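Local atomic coordinates of 6-carboxyhexanoate--coa ligase (Bacillus subtilis, PDB entry 5FLG), a protein that is an enzyme of the 6-carboxyhexanoate--CoA ligase family, of mixed alpha-beta build, with two copies of the chain in the assembly. Residues Gln93-Leu98 / Gln213-Met218; Val189-Trp194 / Thr202-Gly207; Glu67-Ser72 / Lys247-Ile252. All coordinates share one frame; numbering follows the deposited sequence.

Contact 1: residues Gln93-Leu98 / Gln213-Met218. With PML (pimelic acid), chain C.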
loop_
_atom_site.group_PDB
_atom_site.type_symbol
_atom_site.label_atom_id
_atom_site.label_comp_id
_atom_site.label_asym_id
_atom_site.label_seq_id
_atom_site.Cartn_x
_atom_site.Cartn_y
_atom_site.Cartn_z
ATOM N N GLN A 93 -3.308 -2.367 36.848
ATOM C CA GLN A 93 -2.270 -3.312 36.480
ATOM C C GLN A 93 -2.320 -4.527 37.414
ATOM O O GLN A 93 -2.093 -5.669 37.003
ATOM C CB GLN A 93 -0.885 -2.648 36.529
ATOM C CG GLN A 93 -0.525 -1.787 35.327
ATOM C CD GLN A 93 -0.601 -2.534 33.995
ATOM O OE1 GLN A 93 -0.519 -3.768 33.933
ATOM N NE2 GLN A 93 -0.814 -1.793 32.928
ATOM N N LYS A 94 -2.517 -4.240 38.691
ATOM C CA LYS A 94 -2.654 -5.259 39.704
ATOM C C LYS A 94 -3.847 -6.151 39.430
ATOM O O LYS A 94 -3.782 -7.353 39.581
ATOM C CB LYS A 94 -2.818 -4.582 41.050
ATOM C CG LYS A 94 -2.494 -5.469 42.230
ATOM C CD LYS A 94 -2.188 -4.626 43.466
ATOM C CE LYS A 94 -2.457 -5.406 44.745
ATOM N NZ LYS A 94 -2.930 -4.505 45.832
ATOM N N LEU A 95 -4.974 -5.537 39.128
ATOM C CA LEU A 95 -6.121 -6.267 38.649
ATOM C C LEU A 95 -5.791 -7.103 37.402
ATOM O O LEU A 95 -6.136 -8.306 37.343
ATOM C CB LEU A 95 -7.259 -5.280 38.312
ATOM C CG LEU A 95 -8.545 -5.950 37.815
ATOM C CD1 LEU A 95 -9.009 -6.946 38.863
ATOM C CD2 LEU A 95 -9.641 -4.909 37.552
ATOM N N ALA A 96 -5.123 -6.489 36.414
ATOM C CA ALA A 96 -4.789 -7.231 35.217
ATOM C C ALA A 96 -4.030 -8.530 35.600
ATOM O O ALA A 96 -4.254 -9.553 34.986
ATOM C CB ALA A 96 -3.968 -6.403 34.244
ATOM N N ARG A 97 -3.135 -8.450 36.587
ATOM C CA ARG A 97 -2.244 -9.565 36.916
ATOM C C ARG A 97 -3.013 -10.639 37.680
ATOM O O ARG A 97 -2.802 -11.805 37.454
ATOM C CB ARG A 97 -1.037 -9.097 37.733
ATOM C CG ARG A 97 0.005 -8.359 36.894
ATOM C CD ARG A 97 1.302 -8.109 37.667
ATOM N NE ARG A 97 1.114 -7.129 38.724
ATOM C CZ ARG A 97 1.248 -5.800 38.582
ATOM N NH1 ARG A 97 1.657 -5.262 37.442
ATOM N NH2 ARG A 97 1.022 -5.006 39.618
ATOM N N LEU A 98 -4.002 -10.214 38.455
ATOM C CA LEU A 98 -4.927 -11.106 39.144
ATOM C C LEU A 98 -5.774 -11.900 38.148
ATOM O O LEU A 98 -5.769 -13.137 38.174
ATOM C CB LEU A 98 -5.831 -10.291 40.081
ATOM C CG LEU A 98 -6.893 -11.069 40.869
ATOM C CD1 LEU A 98 -6.264 -12.190 41.677
ATOM C CD2 LEU A 98 -7.679 -10.136 41.780
ATOM N N GLN A 213 -12.092 -8.425 29.536
ATOM C CA GLN A 213 -12.163 -7.729 30.800
ATOM C C GLN A 213 -11.510 -6.378 30.626
ATOM O O GLN A 213 -10.294 -6.286 30.615
ATOM C CB GLN A 213 -11.445 -8.527 31.886
ATOM C CG GLN A 213 -12.139 -9.832 32.254
ATOM C CD GLN A 213 -13.318 -9.629 33.188
ATOM O OE1 GLN A 213 -13.375 -8.667 33.962
ATOM N NE2 GLN A 213 -14.286 -10.523 33.099
ATOM N N ARG A 214 -12.319 -5.339 30.371
ATOM C CA ARG A 214 -11.773 -4.009 30.203
ATOM C C ARG A 214 -11.317 -3.473 31.544
ATOM O O ARG A 214 -12.009 -3.613 32.529
ATOM C CB ARG A 214 -12.857 -3.069 29.631
ATOM C CG ARG A 214 -13.475 -3.588 28.373
ATOM C CD ARG A 214 -14.588 -2.696 27.864
ATOM N NE ARG A 214 -14.067 -1.424 27.414
ATOM C CZ ARG A 214 -14.525 -0.244 27.812
ATOM N NH1 ARG A 214 -15.471 -0.168 28.724
ATOM N NH2 ARG A 214 -14.011 0.867 27.306
ATOM N N ILE A 215 -10.217 -2.733 31.542
ATOM C CA ILE A 215 -9.711 -2.114 32.723
ATOM C C ILE A 215 -9.481 -0.617 32.436
ATOM O O ILE A 215 -8.687 -0.250 31.568
ATOM C CB ILE A 215 -8.396 -2.789 33.136
ATOM C CG1 ILE A 215 -8.636 -4.293 33.388
ATOM C CG2 ILE A 215 -7.840 -2.111 34.364
ATOM C CD1 ILE A 215 -7.385 -5.102 33.662
ATOM N N THR A 216 -10.204 0.251 33.140
ATOM C CA THR A 216 -10.392 1.620 32.636
ATOM C C THR A 216 -9.175 2.541 32.790
ATOM O O THR A 216 -9.060 3.524 32.075
ATOM C CB THR A 216 -11.593 2.317 33.275
ATOM O OG1 THR A 216 -11.422 2.386 34.703
ATOM C CG2 THR A 216 -12.858 1.609 32.910
ATOM N N ALA A 217 -8.218 2.163 33.616
ATOM C CA ALA A 217 -6.946 2.848 33.633
ATOM C C ALA A 217 -5.823 1.832 33.703
ATOM O O ALA A 217 -5.711 1.101 34.693
ATOM C CB ALA A 217 -6.872 3.784 34.836
ATOM N N MET A 218 -4.902 1.895 32.739
ATOM C CA MET A 218 -3.791 0.916 32.682
ATOM C C MET A 218 -2.438 1.620 32.562
ATOM O O MET A 218 -1.375 0.983 32.573
ATOM C CB MET A 218 -3.984 -0.037 31.501
ATOM C CG MET A 218 -5.094 -1.051 31.693
ATOM S SD MET A 218 -4.611 -2.351 32.853
ATOM C CE MET A 218 -3.752 -3.489 31.782
HETATM C C1 PML C . -11.267 -0.834 25.025
HETATM O O11 PML C . -11.990 -1.840 25.325
HETATM O O12 PML C . -11.696 0.357 25.220
HETATM C C2 PML C . -9.764 -1.104 24.825
HETATM C C3 PML C . -9.132 -0.629 23.527
HETATM C C4 PML C . -7.652 -0.230 23.671
HETATM C C5 PML C . -6.716 -0.869 22.663
HETATM C C6 PML C . -5.775 0.106 21.961
HETATM C C7 PML C . -6.534 1.186 21.186
HETATM O O71 PML C . -7.328 0.839 20.280
HETATM O O72 PML C . -6.258 2.394 21.391
#
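Met218 and Gln93 join the two segments twice, once through a polar bond and once through the methionine side chain. The Met218 chain starts with CB 3.9 Å from Gln93 NE2. Through CG it bends at chi2 (-74°), which places SD 3.8 Å from the same amide nitrogen, and it bends again at chi3, which places CE. That terminal methyl lies 3.6 Å from Gln93 NE2 and 3.8 Å from Ala96 CB, so it bridges the amide and the apolar flank of the helix; the two long side chains cross at about a right angle. Gln93 NE2 donates to Met218 O (2.9 Å, N-H...O 158°) on a lone pair in the carbonyl plane, and the acceptor also lies close to the plane of the amide. On the other branch of the amide, Gln93 OE1 is hydrogen-bonded to Tyr114 OH. Beside the methionine, Ile215 CD1 presses on Ala96 CB at 3.7 Å, and Leu95 CD2 lies more loosely against Ile215 CG1. On the same strand Arg214 binds pimelic acid, NE donating to O11 at 3.0 Å and NH2 to O12. Helix 89-102 thus packs on strand 211-215 and the loop after it, with strand 188-194 and helix 107-116 adjoining.

Contact 2: residues Val189-Trp194 / Thr202-Gly207. With PML (pimelic acid), chain C.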
loop_
_atom_site.group_PDB
_atom_site.type_symbol
_atom_site.label_atom_id
_atom_site.label_comp_id
_atom_site.label_asym_id
_atom_site.label_seq_id
_atom_site.Cartn_x
_atom_site.Cartn_y
_atom_site.Cartn_z
ATOM N N VAL A 189 -3.821 -18.656 25.756
ATOM C CA VAL A 189 -4.428 -18.750 27.073
ATOM C C VAL A 189 -4.957 -17.370 27.493
ATOM O O VAL A 189 -5.934 -17.257 28.195
ATOM C CB VAL A 189 -3.381 -19.227 28.092
ATOM C CG1 VAL A 189 -3.909 -19.132 29.523
ATOM C CG2 VAL A 189 -2.953 -20.662 27.778
ATOM N N ALA A 190 -4.241 -16.326 27.138
ATOM C CA ALA A 190 -4.641 -14.990 27.562
ATOM C C ALA A 190 -3.913 -13.899 26.808
ATOM O O ALA A 190 -2.838 -14.123 26.217
ATOM C CB ALA A 190 -4.418 -14.844 29.050
ATOM N N GLU A 191 -4.544 -12.713 26.779
ATOM C CA GLU A 191 -3.996 -11.554 26.077
ATOM C C GLU A 191 -3.997 -10.380 27.061
ATOM O O GLU A 191 -4.863 -10.284 27.911
ATOM C CB GLU A 191 -4.794 -11.206 24.822
ATOM C CG GLU A 191 -4.390 -9.842 24.232
ATOM C CD GLU A 191 -5.279 -9.334 23.072
ATOM O OE1 GLU A 191 -6.354 -9.919 22.771
ATOM O OE2 GLU A 191 -4.905 -8.292 22.469
ATOM N N LEU A 192 -2.896 -9.638 27.082
ATOM C CA LEU A 192 -2.805 -8.424 27.835
ATOM C C LEU A 192 -2.567 -7.275 26.865
ATOM O O LEU A 192 -1.698 -7.358 25.999
ATOM C CB LEU A 192 -1.655 -8.542 28.809
ATOM C CG LEU A 192 -1.229 -7.297 29.566
ATOM C CD1 LEU A 192 -2.275 -6.851 30.585
ATOM C CD2 LEU A 192 0.096 -7.598 30.227
ATOM N N CYS A 193 -3.325 -6.194 27.029
ATOM C CA CYS A 193 -3.302 -5.113 26.071
ATOM C C CYS A 193 -3.514 -3.757 26.731
ATOM O O CYS A 193 -4.374 -3.604 27.607
ATOM C CB CYS A 193 -4.379 -5.311 25.023
ATOM S SG CYS A 193 -4.658 -3.820 23.995
ATOM N N TRP A 194 -2.713 -2.774 26.333
ATOM C CA TRP A 194 -3.147 -1.370 26.444
ATOM C C TRP A 194 -2.526 -0.534 25.346
ATOM O O TRP A 194 -1.685 -1.008 24.587
ATOM C CB TRP A 194 -2.903 -0.806 27.863
ATOM C CG TRP A 194 -1.449 -0.699 28.281
ATOM C CD1 TRP A 194 -0.624 0.382 28.121
ATOM C CD2 TRP A 194 -0.682 -1.679 28.988
ATOM N NE1 TRP A 194 0.646 0.070 28.566
ATOM C CE2 TRP A 194 0.603 -1.138 29.200
ATOM C CE3 TRP A 194 -0.962 -2.961 29.478
ATOM C CZ2 TRP A 194 1.630 -1.868 29.803
ATOM C CZ3 TRP A 194 0.028 -3.650 30.126
ATOM C CH2 TRP A 194 1.309 -3.112 30.283
ATOM N N THR A 202 -7.478 3.234 28.796
ATOM C CA THR A 202 -8.158 1.946 28.972
ATOM C C THR A 202 -7.478 0.835 28.225
ATOM O O THR A 202 -6.908 1.054 27.151
ATOM C CB THR A 202 -9.598 2.011 28.516
ATOM O OG1 THR A 202 -10.268 3.032 29.255
ATOM C CG2 THR A 202 -10.302 0.698 28.737
ATOM N N GLY A 203 -7.347 -0.311 28.902
ATOM C CA GLY A 203 -6.824 -1.512 28.268
ATOM C C GLY A 203 -7.673 -2.703 28.649
ATOM O O GLY A 203 -8.824 -2.544 29.057
ATOM N N TYR A 204 -7.117 -3.919 28.519
ATOM C CA TYR A 204 -7.886 -5.096 28.815
ATOM C C TYR A 204 -7.000 -6.332 28.954
ATOM O O TYR A 204 -5.815 -6.311 28.650
ATOM C CB TYR A 204 -8.942 -5.381 27.737
ATOM C CG TYR A 204 -8.389 -5.821 26.367
ATOM C CD1 TYR A 204 -8.094 -7.145 26.108
ATOM C CD2 TYR A 204 -8.182 -4.894 25.342
ATOM C CE1 TYR A 204 -7.610 -7.541 24.905
ATOM C CE2 TYR A 204 -7.792 -5.306 24.089
ATOM C CZ TYR A 204 -7.424 -6.634 23.908
ATOM O OH TYR A 204 -7.012 -7.090 22.678
ATOM N N VAL A 205 -7.587 -7.328 29.590
ATOM C CA VAL A 205 -7.070 -8.702 29.565
ATOM C C VAL A 205 -8.217 -9.546 29.029
ATOM O O VAL A 205 -9.390 -9.256 29.292
ATOM C CB VAL A 205 -6.730 -9.163 30.995
ATOM C CG1 VAL A 205 -6.454 -10.665 31.029
ATOM C CG2 VAL A 205 -5.500 -8.439 31.478
ATOM N N ALA A 206 -7.897 -10.466 28.131
ATOM C CA ALA A 206 -8.898 -11.307 27.520
ATOM C C ALA A 206 -8.480 -12.766 27.672
ATOM O O ALA A 206 -7.299 -13.106 27.572
ATOM C CB ALA A 206 -9.043 -10.977 26.072
ATOM N N GLY A 207 -9.482 -13.629 27.718
ATOM C CA GLY A 207 -9.254 -15.065 27.678
ATOM C C GLY A 207 -10.553 -15.817 27.556
ATOM O O GLY A 207 -11.644 -15.243 27.679
HETATM C C1 PML C . -11.267 -0.834 25.025
HETATM O O11 PML C . -11.990 -1.840 25.325
HETATM O O12 PML C . -11.696 0.357 25.220
HETATM C C2 PML C . -9.764 -1.104 24.825
HETATM C C3 PML C . -9.132 -0.629 23.527
HETATM C C4 PML C . -7.652 -0.230 23.671
HETATM C C5 PML C . -6.716 -0.869 22.663
HETATM C C6 PML C . -5.775 0.106 21.961
HETATM C C7 PML C . -6.534 1.186 21.186
HETATM O O71 PML C . -7.328 0.839 20.280
HETATM O O72 PML C . -6.258 2.394 21.391
#
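Thr202 meets Trp194 loosely, Thr202 O lying 4.5 Å from Trp194 CB, while its CG2 approaches O12 of pimelic acid. Gly203 CA follows, against Trp194 CB and in a CA-H...O contact with Cys193 O. Tyr204 and Cys193 form a hydrogen-bonded antiparallel pair, Tyr204 N to Cys193 O at 2.9 Å and Cys193 N to Tyr204 O at 3.0 Å. Chi1 of Tyr204 (69°) sets CG between the backbone N and carbonyl carbon, and Cys193 CB sits over one ring face, 3.6 Å from the centroid, a CH-pi contact; Cys193 SG stands obliquely, near Tyr204 CE2 and 3.8 Å from C5 of pimelic acid. Arg228 makes a salt bridge to Glu191 OE2 through NE and a hydrogen bond to Tyr204 OH through NH2. Val205 turns to the other face, where CG2 touches Leu192 CD1 at 3.7 Å. Ala206 pairs with Glu191, Ala206 N to Glu191 O 3.0 Å and Glu191 N to Ala206 O 2.9 Å, and Gly207 ends the run beside Val189 O. Trp194 also touches phosphoaminophosphonic acid-adenylate ester, so the hairpin serves both ligand pockets. Strands 227-232 and 211-215 flank it in the mixed sheet; helix 170-184 packs on the Tyr204 and Glu191 face, helix 89-102 on the Val205 face.

Contact 3: residues Glu67-Ser72 / Lys247-Ile252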
loop_
_atom_site.group_PDB
_atom_site.type_symbol
_atom_site.label_atom_id
_atom_site.label_comp_id
_atom_site.label_asym_id
_atom_site.label_seq_id
_atom_site.Cartn_x
_atom_site.Cartn_y
_atom_site.Cartn_z
ATOM N N GLU A 67 -6.267 -7.090 -0.871
ATOM C CA GLU A 67 -6.148 -8.334 -1.605
ATOM C C GLU A 67 -7.290 -9.256 -1.299
ATOM O O GLU A 67 -7.819 -9.272 -0.198
ATOM C CB GLU A 67 -4.841 -9.047 -1.250
ATOM C CG GLU A 67 -4.858 -9.643 0.148
ATOM C CD GLU A 67 -3.491 -10.086 0.646
ATOM O OE1 GLU A 67 -2.584 -10.323 -0.191
ATOM O OE2 GLU A 67 -3.356 -10.245 1.888
ATOM N N GLU A 68 -7.757 -9.919 -2.329
ATOM C CA GLU A 68 -8.750 -10.948 -2.199
ATOM C C GLU A 68 -8.330 -12.013 -1.209
ATOM O O GLU A 68 -7.201 -12.496 -1.232
ATOM C CB GLU A 68 -8.969 -11.602 -3.563
ATOM C CG GLU A 68 -10.183 -12.497 -3.619
ATOM C CD GLU A 68 -10.440 -13.045 -5.017
ATOM O OE1 GLU A 68 -9.715 -12.689 -5.979
ATOM O OE2 GLU A 68 -11.452 -13.737 -5.164
ATOM N N VAL A 69 -9.248 -12.357 -0.323
ATOM C CA VAL A 69 -9.065 -13.507 0.549
ATOM C C VAL A 69 -9.648 -14.767 -0.085
ATOM O O VAL A 69 -10.830 -14.818 -0.419
ATOM C CB VAL A 69 -9.703 -13.237 1.914
ATOM C CG1 VAL A 69 -9.503 -14.416 2.851
ATOM C CG2 VAL A 69 -9.078 -11.987 2.500
ATOM N N HIS A 70 -8.836 -15.821 -0.147
ATOM C CA HIS A 70 -9.285 -17.052 -0.769
ATOM C C HIS A 70 -9.824 -18.072 0.229
ATOM O O HIS A 70 -10.681 -18.855 -0.112
ATOM C CB HIS A 70 -8.167 -17.656 -1.621
ATOM C CG HIS A 70 -7.784 -16.795 -2.782
ATOM N ND1 HIS A 70 -8.598 -16.629 -3.882
ATOM C CD2 HIS A 70 -6.748 -15.937 -2.950
ATOM C CE1 HIS A 70 -8.058 -15.739 -4.699
ATOM N NE2 HIS A 70 -6.937 -15.301 -4.153
ATOM N N GLU A 71 -9.421 -17.977 1.484
ATOM C CA GLU A 71 -9.882 -18.901 2.517
ATOM C C GLU A 71 -11.325 -18.539 2.835
ATOM O O GLU A 71 -11.728 -17.364 2.708
ATOM C CB GLU A 71 -9.006 -18.781 3.772
ATOM C CG GLU A 71 -7.519 -19.134 3.573
ATOM C CD GLU A 71 -6.730 -18.116 2.747
ATOM O OE1 GLU A 71 -6.985 -16.888 2.843
ATOM O OE2 GLU A 71 -5.872 -18.552 1.947
ATOM N N SER A 72 -12.123 -19.518 3.234
ATOM C CA SER A 72 -13.527 -19.234 3.532
ATOM C C SER A 72 -13.640 -18.552 4.901
ATOM O O SER A 72 -12.826 -18.809 5.792
ATOM C CB SER A 72 -14.355 -20.521 3.523
ATOM O OG SER A 72 -13.773 -21.431 4.430
ATOM N N LYS A 247 -3.476 -14.965 8.917
ATOM C CA LYS A 247 -4.157 -15.356 7.674
ATOM C C LYS A 247 -5.605 -15.864 7.777
ATOM O O LYS A 247 -6.323 -15.924 6.770
ATOM C CB LYS A 247 -3.319 -16.375 6.926
ATOM C CG LYS A 247 -1.967 -15.823 6.501
ATOM C CD LYS A 247 -2.135 -14.664 5.528
ATOM C CE LYS A 247 -1.159 -14.755 4.366
ATOM N NZ LYS A 247 0.169 -14.220 4.761
ATOM N N GLN A 248 -6.049 -16.211 8.974
ATOM C CA GLN A 248 -7.360 -16.833 9.127
ATOM C C GLN A 248 -8.470 -15.767 9.204
ATOM O O GLN A 248 -8.416 -14.885 10.040
ATOM C CB GLN A 248 -7.358 -17.691 10.372
ATOM C CG GLN A 248 -8.601 -18.536 10.568
ATOM C CD GLN A 248 -8.927 -18.707 12.048
ATOM O OE1 GLN A 248 -8.650 -17.815 12.862
ATOM N NE2 GLN A 248 -9.498 -19.855 12.407
ATOM N N PRO A 249 -9.416 -15.796 8.262
ATOM C CA PRO A 249 -10.337 -14.668 8.195
ATOM C C PRO A 249 -11.534 -14.840 9.114
ATOM O O PRO A 249 -12.144 -15.901 9.168
ATOM C CB PRO A 249 -10.762 -14.622 6.724
ATOM C CG PRO A 249 -10.464 -15.968 6.169
ATOM C CD PRO A 249 -9.425 -16.616 7.036
ATOM N N ILE A 250 -11.828 -13.797 9.875
ATOM C CA ILE A 250 -12.821 -13.835 10.905
ATOM C C ILE A 250 -13.725 -12.608 10.753
ATOM O O ILE A 250 -13.242 -11.488 10.608
ATOM C CB ILE A 250 -12.155 -13.801 12.270
ATOM C CG1 ILE A 250 -11.367 -15.111 12.509
ATOM C CG2 ILE A 250 -13.194 -13.652 13.353
ATOM C CD1 ILE A 250 -12.238 -16.249 12.982
ATOM N N LEU A 251 -15.026 -12.836 10.763
ATOM C CA LEU A 251 -15.988 -11.752 10.971
ATOM C C LEU A 251 -16.690 -11.938 12.294
ATOM O O LEU A 251 -17.035 -13.059 12.666
ATOM C CB LEU A 251 -17.030 -11.729 9.866
ATOM C CG LEU A 251 -16.542 -11.259 8.511
ATOM C CD1 LEU A 251 -17.657 -11.399 7.474
ATOM C CD2 LEU A 251 -16.033 -9.827 8.559
ATOM N N ILE A 252 -16.869 -10.847 13.027
ATOM C CA ILE A 252 -17.618 -10.891 14.256
ATOM C C ILE A 252 -19.108 -10.624 13.947
ATOM O O ILE A 252 -19.457 -9.667 13.265
ATOM C CB ILE A 252 -17.114 -9.851 15.242
ATOM C CG1 ILE A 252 -15.617 -9.996 15.449
ATOM C CG2 ILE A 252 -17.881 -9.955 16.536
ATOM C CD1 ILE A 252 -15.214 -11.323 16.064
#
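Lys247 O and Glu71 OE1 converge on one nitrogen, Arg149 NH1, which gives a hydrogen bond to the carbonyl and a salt bridge to the carboxylate. The two oxygens, Lys247 O and Glu71 OE1, stand 4.1 Å apart across the contact, and the shared guanidinium probably eases the repulsion between them. Arg149 NH2 makes a further salt bridge to Glu67 OE2, so a single arginine ties Glu67 and Glu71 of segment 67-72 to the end of helix 238-247. The Glu71 chain bends at chi2 (71°), which places CD to one side instead of straight out. The segments share no direct hydrogen bond; the direct touching is van der Waals packing round Pro249. Its ring is met by three groups: Val69 CG1 lies 3.8 Å from Pro249 CG, Glu71 CB lies 3.9 Å from Pro249 CD, and the carbonyl Ser72 O comes within 3.7 Å of Pro249 CG. Val69 CG1 is anti to the backbone N (chi1 -179°); the Val69 and Pro249 side chains meet at a slant, and CG1 also comes near Pro249 CB. Val69 and Pro249 are buried, and Glu71 and Ser72 lie toward solvent. Here the chain at the end of strand 61-68, an edge strand of the antiparallel sheet within this chain that is continued by a strand of the second subunit, packs against the connection from helix 238-247 into strand 250-252. That strand is the middle one of a small parallel sheet, so the contact joins two sheets through a helix-to-strand connection, by packing round a proline reinforced by Arg149.

Contacts 1 and 2 are neighbours, their centres 8 Å apart, and share the mixed sheet: strands 203-207 and 211-215 follow each other in the chain and lie side by side, with Gln213 N 2.8 Å from Val205 O in a probable hydrogen bond. Both reach pimelic acid: contact 1 supplies Arg214 and contact 2 Cys193 and Thr202 to its pocket. Contact 3 stands apart, its centre about 32 Å from that of contact 1 and 24 Å from that of contact 2, among the antiparallel and parallel sheets. Along the chain the pairs nest: 67-72 and 247-252 enclose contact 1, which encloses the hairpin of contact 2. The outer contact thus joins early and late parts of the chain near the subunit interface.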